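Local structure of MgGH51 (Meripilus giganteus, 6ZPY) at residues A[23-28]-A[488-493]; A[427-432]-A[478-483]. The protein probably hydrolyses terminal non-reducing alpha-L-arabinofuranosyl residues from arabinose-containing polysaccharides, as a fungal GH51 alpha-L-arabinofuranosidase. All coordinates share one frame; numbering follows the deposited sequence.

Overall arrangement
Both contacts border the bound alpha-L-arabinofuranose, and their centres lie about 12 Å apart. Contact 2 joins strands 424-432 and 474-479, the last two in the order of the eight parallel strands, at the ends facing the sugar; contact 1 ties the loop after the first strand, 20-21, to the loop after strand 483-485. Along the chain, both segments of contact 2 fall between those of contact 1. The two meet directly: N26 ND2 lies 3.1 Å from L483 O, a probable hydrogen bond, and W491 CD1 packs 3.2 Å from P481 CD. E23 holds the sugar's O3 and E429 its O2, while W491, P481 and A480 approach its C5–O5 arm.

Contact 1 (A[23-28]-A[488-493]); sequences EDINHS and STQWTP. With AHR (alpha-L-arabinofuranose), chain F.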
ATOM      1  N   GLU A  23      -1.212  -4.143  -0.947  1.00 11.44           N
ATOM      2  CA  GLU A  23      -0.471  -5.360  -0.614  1.00 10.33           C
ATOM      3  C   GLU A  23       0.995  -4.981  -0.798  1.00 11.05           C
ATOM      4  O   GLU A  23       1.270  -4.002  -1.510  1.00 11.39           O
ATOM      5  CB  GLU A  23      -0.815  -6.538  -1.501  1.00 11.46           C
ATOM      6  CG  GLU A  23      -0.321  -6.393  -2.900  1.00 12.02           C
ATOM      7  CD  GLU A  23      -0.772  -7.474  -3.860  1.00 11.33           C
ATOM      8  OE1 GLU A  23      -0.483  -8.641  -3.604  1.00 12.29           O
ATOM      9  OE2 GLU A  23      -1.390  -7.142  -4.828  1.00 15.46           O
ATOM     10  N   ASP A  24       1.875  -5.819  -0.316  1.00 10.62           N
ATOM     11  CA  ASP A  24       3.328  -5.609  -0.570  1.00 10.77           C
ATOM     12  C   ASP A  24       3.642  -6.189  -1.948  1.00 11.11           C
ATOM     13  O   ASP A  24       3.713  -7.425  -2.121  1.00 11.66           O
ATOM     14  CB  ASP A  24       4.171  -6.278   0.489  1.00 10.63           C
ATOM     15  CG  ASP A  24       5.548  -5.624   0.611  1.00 10.66           C
ATOM     16  OD1 ASP A  24       6.009  -5.083  -0.433  1.00 11.10           O
ATOM     17  OD2 ASP A  24       6.074  -5.570   1.755  1.00 12.29           O
ATOM     18  N   ILE A  25       3.685  -5.323  -2.924  1.00 10.23           N
ATOM     19  CA  ILE A  25       3.971  -5.608  -4.326  1.00 11.04           C
ATOM     20  C   ILE A  25       4.879  -4.449  -4.767  1.00 11.73           C
ATOM     21  O   ILE A  25       4.687  -3.327  -4.280  1.00 11.51           O
ATOM     22  CB  ILE A  25       2.687  -5.704  -5.166  1.00 10.44           C
ATOM     23  CG1 ILE A  25       2.989  -6.094  -6.604  1.00 11.02           C
ATOM     24  CG2 ILE A  25       1.877  -4.423  -5.099  1.00 11.35           C
ATOM     25  CD1 ILE A  25       1.754  -6.288  -7.449  1.00 11.88           C
ATOM     26  N   ASN A  26       5.819  -4.692  -5.670  1.00 10.41           N
ATOM     27  CA  ASN A  26       6.715  -3.618  -6.141  1.00 10.90           C
ATOM     28  C   ASN A  26       7.437  -2.981  -4.943  1.00 11.09           C
ATOM     29  O   ASN A  26       7.739  -1.783  -4.981  1.00 10.62           O
ATOM     30  CB  ASN A  26       5.961  -2.519  -6.858  1.00 10.02           C
ATOM     31  CG  ASN A  26       5.035  -3.017  -7.940  1.00 11.06           C
ATOM     32  OD1 ASN A  26       5.376  -3.912  -8.730  1.00 11.40           O
ATOM     33  ND2 ASN A  26       3.876  -2.372  -8.050  1.00 12.33           N
ATOM     34  N   HIS A  27       7.701  -3.736  -3.893  1.00 10.65           N
ATOM     35  CA  HIS A  27       8.336  -3.171  -2.680  1.00 10.63           C
ATOM     36  C   HIS A  27       7.543  -1.967  -2.209  1.00 10.54           C
ATOM     37  O   HIS A  27       8.093  -0.934  -1.767  1.00 12.27           O
ATOM     38  CB  HIS A  27       9.809  -2.832  -2.920  1.00 11.64           C
ATOM     39  CG  HIS A  27      10.634  -4.065  -2.810  1.00 11.77           C
ATOM     40  ND1 HIS A  27      11.049  -4.574  -1.594  1.00 13.69           N
ATOM     41  CD2 HIS A  27      11.045  -4.921  -3.771  1.00 13.33           C
ATOM     42  CE1 HIS A  27      11.724  -5.716  -1.835  1.00 13.75           C
ATOM     43  NE2 HIS A  27      11.722  -5.929  -3.150  1.00 14.45           N
ATOM     44  N   SER A  28       6.228  -2.147  -2.148  1.00 10.60           N
ATOM     45  CA  SER A  28       5.313  -1.149  -1.565  1.00 11.51           C
ATOM     46  C   SER A  28       5.322  -1.170  -0.042  1.00 10.16           C
ATOM     47  O   SER A  28       4.902  -0.171   0.567  1.00 11.31           O
ATOM     48  CB  SER A  28       3.952  -1.402  -2.058  1.00 12.31           C
ATOM     49  OG  SER A  28       3.535  -2.654  -1.603  1.00 11.92           O
ATOM     50  N   SER A 488      12.265  -1.851  -8.353  1.00 13.87           N
ATOM     51  CA  SER A 488      11.872  -3.256  -8.160  1.00 15.05           C
ATOM     52  C   SER A 488      10.367  -3.377  -8.408  1.00 13.59           C
ATOM     53  O   SER A 488       9.581  -3.298  -7.456  1.00 17.17           O
ATOM     54  CB  SER A 488      12.299  -3.759  -6.823  1.00 19.36           C
ATOM     55  OG  SER A 488      11.987  -5.138  -6.728  1.00 20.93           O
ATOM     56  N   THR A 489      10.026  -3.561  -9.665  1.00 13.31           N
ATOM     57  CA  THR A 489       8.657  -3.509 -10.183  1.00 15.36           C
ATOM     58  C   THR A 489       8.259  -4.903 -10.710  1.00 14.44           C
ATOM     59  O   THR A 489       8.934  -5.461 -11.562  1.00 15.81           O
ATOM     60  CB  THR A 489       8.543  -2.433 -11.256  1.00 16.84           C
ATOM     61  OG1 THR A 489       8.708  -1.158 -10.644  1.00 18.14           O
ATOM     62  CG2 THR A 489       7.195  -2.485 -11.920  1.00 16.90           C
ATOM     63  N   GLN A 490       7.131  -5.415 -10.204  1.00 12.72           N
ATOM     64  CA  GLN A 490       6.499  -6.660 -10.712  1.00 13.13           C
ATOM     65  C   GLN A 490       5.201  -6.384 -11.471  1.00 13.51           C
ATOM     66  O   GLN A 490       4.724  -7.284 -12.176  1.00 15.11           O
ATOM     67  CB  GLN A 490       6.233  -7.631  -9.569  1.00 12.85           C
ATOM     68  CG  GLN A 490       7.533  -8.088  -8.893  1.00 12.90           C
ATOM     69  CD  GLN A 490       8.008  -7.081  -7.862  1.00 12.84           C
ATOM     70  OE1 GLN A 490       7.223  -6.623  -7.025  1.00 14.44           O
ATOM     71  NE2 GLN A 490       9.297  -6.766  -7.869  1.00 16.54           N
ATOM     72  N   TRP A 491       4.661  -5.179 -11.352  1.00 11.85           N
ATOM     73  CA  TRP A 491       3.371  -4.820 -11.983  1.00 11.13           C
ATOM     74  C   TRP A 491       3.367  -3.334 -12.289  1.00 10.83           C
ATOM     75  O   TRP A 491       3.733  -2.583 -11.406  1.00 12.40           O
ATOM     76  CB  TRP A 491       2.200  -5.181 -11.053  1.00 11.20           C
ATOM     77  CG  TRP A 491       0.838  -4.970 -11.640  1.00 11.65           C
ATOM     78  CD1 TRP A 491       0.243  -3.791 -11.938  1.00 12.41           C
ATOM     79  CD2 TRP A 491      -0.071  -5.996 -12.012  1.00 14.07           C
ATOM     80  NE1 TRP A 491      -0.982  -4.019 -12.487  1.00 13.19           N
ATOM     81  CE2 TRP A 491      -1.213  -5.356 -12.518  1.00 14.98           C
ATOM     82  CE3 TRP A 491      -0.045  -7.372 -11.873  1.00 17.34           C
ATOM     83  CZ2 TRP A 491      -2.361  -6.064 -12.864  1.00 18.68           C
ATOM     84  CZ3 TRP A 491      -1.160  -8.073 -12.262  1.00 20.71           C
ATOM     85  CH2 TRP A 491      -2.279  -7.422 -12.761  1.00 21.70           C
ATOM     86  N   THR A 492       2.930  -2.986 -13.494  1.00 12.18           N
ATOM     87  CA  THR A 492       2.628  -1.604 -13.883  1.00 12.12           C
ATOM     88  C   THR A 492       1.261  -1.625 -14.531  1.00 11.79           C
ATOM     89  O   THR A 492       0.829  -2.623 -15.090  1.00 13.12           O
ATOM     90  CB  THR A 492       3.672  -1.038 -14.873  1.00 13.08           C
ATOM     91  OG1 THR A 492       3.584  -1.700 -16.130  1.00 14.18           O
ATOM     92  CG2 THR A 492       5.065  -1.169 -14.320  1.00 15.65           C
ATOM     93  N   PRO A 493       0.590  -0.483 -14.637  1.00 11.68           N
ATOM     94  CA  PRO A 493       0.938   0.770 -13.994  1.00 12.30           C
ATOM     95  C   PRO A 493       0.501   0.786 -12.536  1.00 12.05           C
ATOM     96  O   PRO A 493      -0.296  -0.060 -12.111  1.00 15.01           O
ATOM     97  CB  PRO A 493       0.129   1.777 -14.804  1.00 13.01           C
ATOM     98  CG  PRO A 493      -1.138   1.010 -15.146  1.00 14.30           C
ATOM     99  CD  PRO A 493      -0.647  -0.394 -15.426  1.00 12.35           C
TER
HETATM  100  O5  AHR F 710      -2.932  -5.617  -8.121  1.00 21.84           O
HETATM  101  C5  AHR F 710      -2.135  -6.789  -8.522  1.00 24.95           C
HETATM  102  C4  AHR F 710      -2.824  -8.173  -8.475  1.00 19.08           C
HETATM  103  O4  AHR F 710      -4.035  -8.184  -9.287  1.00 19.73           O
HETATM  104  C3  AHR F 710      -3.386  -8.526  -7.128  1.00 18.37           C
HETATM  105  O3  AHR F 710      -2.496  -9.026  -6.156  1.00 13.04           O
HETATM  106  C2  AHR F 710      -4.512  -9.576  -7.471  1.00 18.13           C
HETATM  107  O2  AHR F 710      -5.432  -9.642  -6.368  1.00 12.75           O
HETATM  108  C1  AHR F 710      -5.018  -9.165  -8.868  1.00 16.05           C
HETATM  109  O1  AHR F 710      -4.738 -10.369  -9.640  1.00 25.96           O
HETATM  110  O   HOH W   1      13.171  -7.680  -4.729  1.00 28.51           O
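N26 turns its CG anti to its own carbonyl carbon (chi1 -51°), which carries the amide over to the 488-493 loop, and Q490 answers with a chain bent at chi2 (83°) that folds its OE1 back onto N26. N26 OD1 accepts two backbone N-H groups, from Q490 N at 2.7 Å and from W491 N at 3.0 Å, both in the plane of its amide carbonyl, while Q490 OE1 takes the backbone N of N26 at 2.7 Å. Three bonds thus hold both amides, and a weak one from N26 ND2 to W491 O adds to them.

At one end, S488 OG lies at the edge of the H27 ring, 3.1 Å from CD2, and a water bound to H27 NE2 bonds weakly to that OG, while ND1 is hydrogen-bonded to D30 O. At the other, the tip of I25, CD1, rests 3.8 Å from W491 CB. W491 sets its indole so that one face receives C5 of the arabinofuranose, offset toward the ring's rim. E23 OE2 accepts the sugar's O3 hydroxyl at 2.6 Å, and its OE1 is held by N232 and W261. This is the sugar-binding pocket of a GH51 TIM barrel, walled by loops after the barrel strands.

Contact 2 (A[427-432]-A[478-483]); sequences EGEYAA and SYAPLL. With AHR (alpha-L-arabinofuranose), chain F.
S478 and G428 meet where strands 424-432 and 474-479, neighbours in the parallel TIM barrel of clan GH-A, come beside the sugar, the first turning a corner at E429. The straightest bond joins S478 N to E427 O at 2.8 Å (167°); A480 N bonds to Y430 O at 3.1 Å. S478 also swings its OG between its backbone N and carbonyl carbon (chi1 44°), giving a 2.9 Å hydrogen bond to G428 O from well above that carbonyl's plane. Y430 takes the same kind of first torsion (chi1 65°), which lays its ring back over 478-479, one face toward Y479 CA; its OH goes to Q512.

Y479 extends its ring the other way, and the methyl of A431 sits over one face in a CH-pi contact, 3.8 Å from CB to the ring centroid. Y479 OH donates to a water that in turn donates to A432 O. With an alanine at Y479, the A431 methyl would probably lose the ring face it packs on and the water its hydroxyl donor.

E429, extended beyond CG, passes A480 CB and reaches the arabinofuranose; Y402 and R226 hold its carboxylate as well. Its place on the seventh barrel strand is consistent with the nucleophile position of clan GH-A. Its OE2 accepts the sugar's O2 hydroxyl at 2.8 Å.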
ATOM      1  N   GLU A 427     -15.376  -2.164  -5.724  1.00 11.49           N
ATOM      2  CA  GLU A 427     -14.489  -2.301  -6.893  1.00 11.95           C
ATOM      3  C   GLU A 427     -13.067  -2.294  -6.310  1.00 11.78           C
ATOM      4  O   GLU A 427     -12.415  -1.244  -6.295  1.00 13.35           O
ATOM      5  CB  GLU A 427     -14.703  -1.186  -7.876  1.00 12.66           C
ATOM      6  CG  GLU A 427     -14.128  -1.536  -9.224  1.00 13.72           C
ATOM      7  CD  GLU A 427     -15.032  -2.346 -10.125  1.00 13.97           C
ATOM      8  OE1 GLU A 427     -16.218  -2.530  -9.783  1.00 15.17           O
ATOM      9  OE2 GLU A 427     -14.571  -2.748 -11.221  1.00 16.69           O
ATOM     10  N   GLY A 428     -12.616  -3.426  -5.799  1.00 11.47           N
ATOM     11  CA  GLY A 428     -11.475  -3.414  -4.887  1.00 11.03           C
ATOM     12  C   GLY A 428     -10.151  -3.352  -5.620  1.00 11.19           C
ATOM     13  O   GLY A 428      -9.135  -3.084  -4.958  1.00 12.05           O
ATOM     14  N   GLU A 429     -10.157  -3.637  -6.902  1.00 10.61           N
ATOM     15  CA  GLU A 429      -8.994  -3.434  -7.777  1.00 10.46           C
ATOM     16  C   GLU A 429      -9.487  -3.031  -9.146  1.00 11.96           C
ATOM     17  O   GLU A 429     -10.277  -3.749  -9.746  1.00 12.84           O
ATOM     18  CB  GLU A 429      -8.200  -4.736  -7.955  1.00 11.44           C
ATOM     19  CG  GLU A 429      -7.618  -5.277  -6.684  1.00 11.52           C
ATOM     20  CD  GLU A 429      -6.898  -6.599  -6.830  1.00 10.99           C
ATOM     21  OE1 GLU A 429      -6.414  -6.894  -7.953  1.00 13.07           O
ATOM     22  OE2 GLU A 429      -6.833  -7.310  -5.824  1.00 13.38           O
ATOM     23  N   TYR A 430      -9.066  -1.886  -9.629  1.00 11.84           N
ATOM     24  CA  TYR A 430      -9.266  -1.561 -11.044  1.00 12.66           C
ATOM     25  C   TYR A 430      -8.119  -0.672 -11.505  1.00 12.02           C
ATOM     26  O   TYR A 430      -7.568   0.105 -10.686  1.00 12.11           O
ATOM     27  CB  TYR A 430     -10.627  -0.916 -11.272  1.00 14.44           C
ATOM     28  CG  TYR A 430     -10.832   0.430 -10.628  1.00 12.21           C
ATOM     29  CD1 TYR A 430     -11.145   0.554  -9.294  1.00 12.45           C
ATOM     30  CD2 TYR A 430     -10.763   1.590 -11.370  1.00 13.02           C
ATOM     31  CE1 TYR A 430     -11.321   1.794  -8.698  1.00 12.43           C
ATOM     32  CE2 TYR A 430     -10.922   2.838 -10.795  1.00 12.72           C
ATOM     33  CZ  TYR A 430     -11.223   2.950  -9.458  1.00 13.39           C
ATOM     34  OH  TYR A 430     -11.457   4.198  -8.961  1.00 12.68           O
ATOM     35  N   ALA A 431      -7.858  -0.741 -12.791  1.00 11.62           N
ATOM     36  CA  ALA A 431      -6.858   0.134 -13.439  1.00 12.31           C
ATOM     37  C   ALA A 431      -6.955  -0.093 -14.924  1.00 12.48           C
ATOM     38  O   ALA A 431      -7.179  -1.242 -15.363  1.00 12.45           O
ATOM     39  CB  ALA A 431      -5.434  -0.111 -12.957  1.00 12.17           C
ATOM     40  N   ALA A 432      -6.720   0.962 -15.694  1.00 13.58           N
ATOM     41  CA  ALA A 432      -6.493   0.853 -17.122  1.00 14.04           C
ATOM     42  C   ALA A 432      -4.997   0.601 -17.324  1.00 13.40           C
ATOM     43  O   ALA A 432      -4.194   1.450 -16.956  1.00 14.26           O
ATOM     44  CB  ALA A 432      -7.013   2.091 -17.804  1.00 13.55           C
ATOM     45  N   SER A 478     -11.228   1.103  -5.222  1.00 11.06           N
ATOM     46  CA  SER A 478      -9.787   1.389  -5.079  1.00 10.50           C
ATOM     47  C   SER A 478      -9.028   0.954  -6.327  1.00 10.28           C
ATOM     48  O   SER A 478      -9.178  -0.195  -6.807  1.00 11.31           O
ATOM     49  CB  SER A 478      -9.246   0.735  -3.844  1.00 11.89           C
ATOM     50  OG  SER A 478      -9.701  -0.592  -3.677  1.00 11.86           O
ATOM     51  N   TYR A 479      -8.175   1.857  -6.817  1.00 10.63           N
ATOM     52  CA  TYR A 479      -7.230   1.520  -7.904  1.00 10.96           C
ATOM     53  C   TYR A 479      -6.234   0.485  -7.375  1.00 11.08           C
ATOM     54  O   TYR A 479      -5.904   0.482  -6.178  1.00 11.48           O
ATOM     55  CB  TYR A 479      -6.474   2.792  -8.253  1.00 11.16           C
ATOM     56  CG  TYR A 479      -5.547   2.726  -9.438  1.00 11.41           C
ATOM     57  CD1 TYR A 479      -4.246   2.245  -9.314  1.00 11.20           C
ATOM     58  CD2 TYR A 479      -5.899   3.236 -10.657  1.00 12.06           C
ATOM     59  CE1 TYR A 479      -3.394   2.214 -10.397  1.00 11.61           C
ATOM     60  CE2 TYR A 479      -5.030   3.273 -11.733  1.00 11.39           C
ATOM     61  CZ  TYR A 479      -3.755   2.760 -11.593  1.00 12.01           C
ATOM     62  OH  TYR A 479      -2.881   2.730 -12.654  1.00 12.50           O
ATOM     63  N   ALA A 480      -5.679  -0.299  -8.268  1.00 11.21           N
ATOM     64  CA  ALA A 480      -4.570  -1.173  -7.862  1.00 11.34           C
ATOM     65  C   ALA A 480      -3.608  -1.386  -9.003  1.00 11.46           C
ATOM     66  O   ALA A 480      -4.019  -1.460 -10.150  1.00 11.58           O
ATOM     67  CB  ALA A 480      -5.084  -2.505  -7.403  1.00 12.36           C
ATOM     68  N   PRO A 481      -2.299  -1.619  -8.694  1.00 11.10           N
ATOM     69  CA  PRO A 481      -1.715  -1.447  -7.369  1.00 10.95           C
ATOM     70  C   PRO A 481      -1.495   0.014  -7.003  1.00 10.50           C
ATOM     71  O   PRO A 481      -1.445   0.908  -7.874  1.00 11.16           O
ATOM     72  CB  PRO A 481      -0.339  -2.143  -7.454  1.00 11.32           C
ATOM     73  CG  PRO A 481      -0.427  -2.987  -8.713  1.00 11.68           C
ATOM     74  CD  PRO A 481      -1.357  -2.232  -9.640  1.00 11.94           C
ATOM     75  N   LEU A 482      -1.349   0.217  -5.705  1.00 10.21           N
ATOM     76  CA  LEU A 482      -1.208   1.575  -5.168  1.00 10.59           C
ATOM     77  C   LEU A 482       0.213   2.115  -5.357  1.00 11.22           C
ATOM     78  O   LEU A 482       0.346   3.281  -5.647  1.00 11.34           O
ATOM     79  CB  LEU A 482      -1.525   1.483  -3.676  1.00 10.51           C
ATOM     80  CG  LEU A 482      -1.488   2.762  -2.898  1.00 10.92           C
ATOM     81  CD1 LEU A 482      -2.465   3.782  -3.428  1.00 11.88           C
ATOM     82  CD2 LEU A 482      -1.777   2.446  -1.444  1.00 12.64           C
ATOM     83  N   LEU A 483       1.204   1.299  -5.082  1.00 11.14           N
ATOM     84  CA  LEU A 483       2.592   1.794  -4.893  1.00 10.68           C
ATOM     85  C   LEU A 483       3.573   1.006  -5.736  1.00 10.93           C
ATOM     86  O   LEU A 483       3.416  -0.203  -5.956  1.00 12.45           O
ATOM     87  CB  LEU A 483       2.966   1.658  -3.425  1.00 11.27           C
ATOM     88  CG  LEU A 483       2.378   2.695  -2.471  1.00 13.33           C
ATOM     89  CD1 LEU A 483       2.684   2.392  -1.035  1.00 16.20           C
ATOM     90  CD2 LEU A 483       2.869   4.085  -2.806  1.00 17.22           C
TER
HETATM   91  O5  AHR F 710      -2.932  -5.617  -8.121  1.00 21.84           O
HETATM   92  C5  AHR F 710      -2.135  -6.789  -8.522  1.00 24.95           C
HETATM   93  C4  AHR F 710      -2.824  -8.173  -8.475  1.00 19.08           C
HETATM   94  O4  AHR F 710      -4.035  -8.184  -9.287  1.00 19.73           O
HETATM   95  C3  AHR F 710      -3.386  -8.526  -7.128  1.00 18.37           C
HETATM   96  O3  AHR F 710      -2.496  -9.026  -6.156  1.00 13.04           O
HETATM   97  C2  AHR F 710      -4.512  -9.576  -7.471  1.00 18.13           C
HETATM   98  O2  AHR F 710      -5.432  -9.642  -6.368  1.00 12.75           O
HETATM   99  C1  AHR F 710      -5.018  -9.165  -8.868  1.00 16.05           C
HETATM  100  O1  AHR F 710      -4.738 -10.369  -9.640  1.00 25.96           O
HETATM  101  O   HOH W   2      -3.802   3.646 -15.228  1.00 13.14           O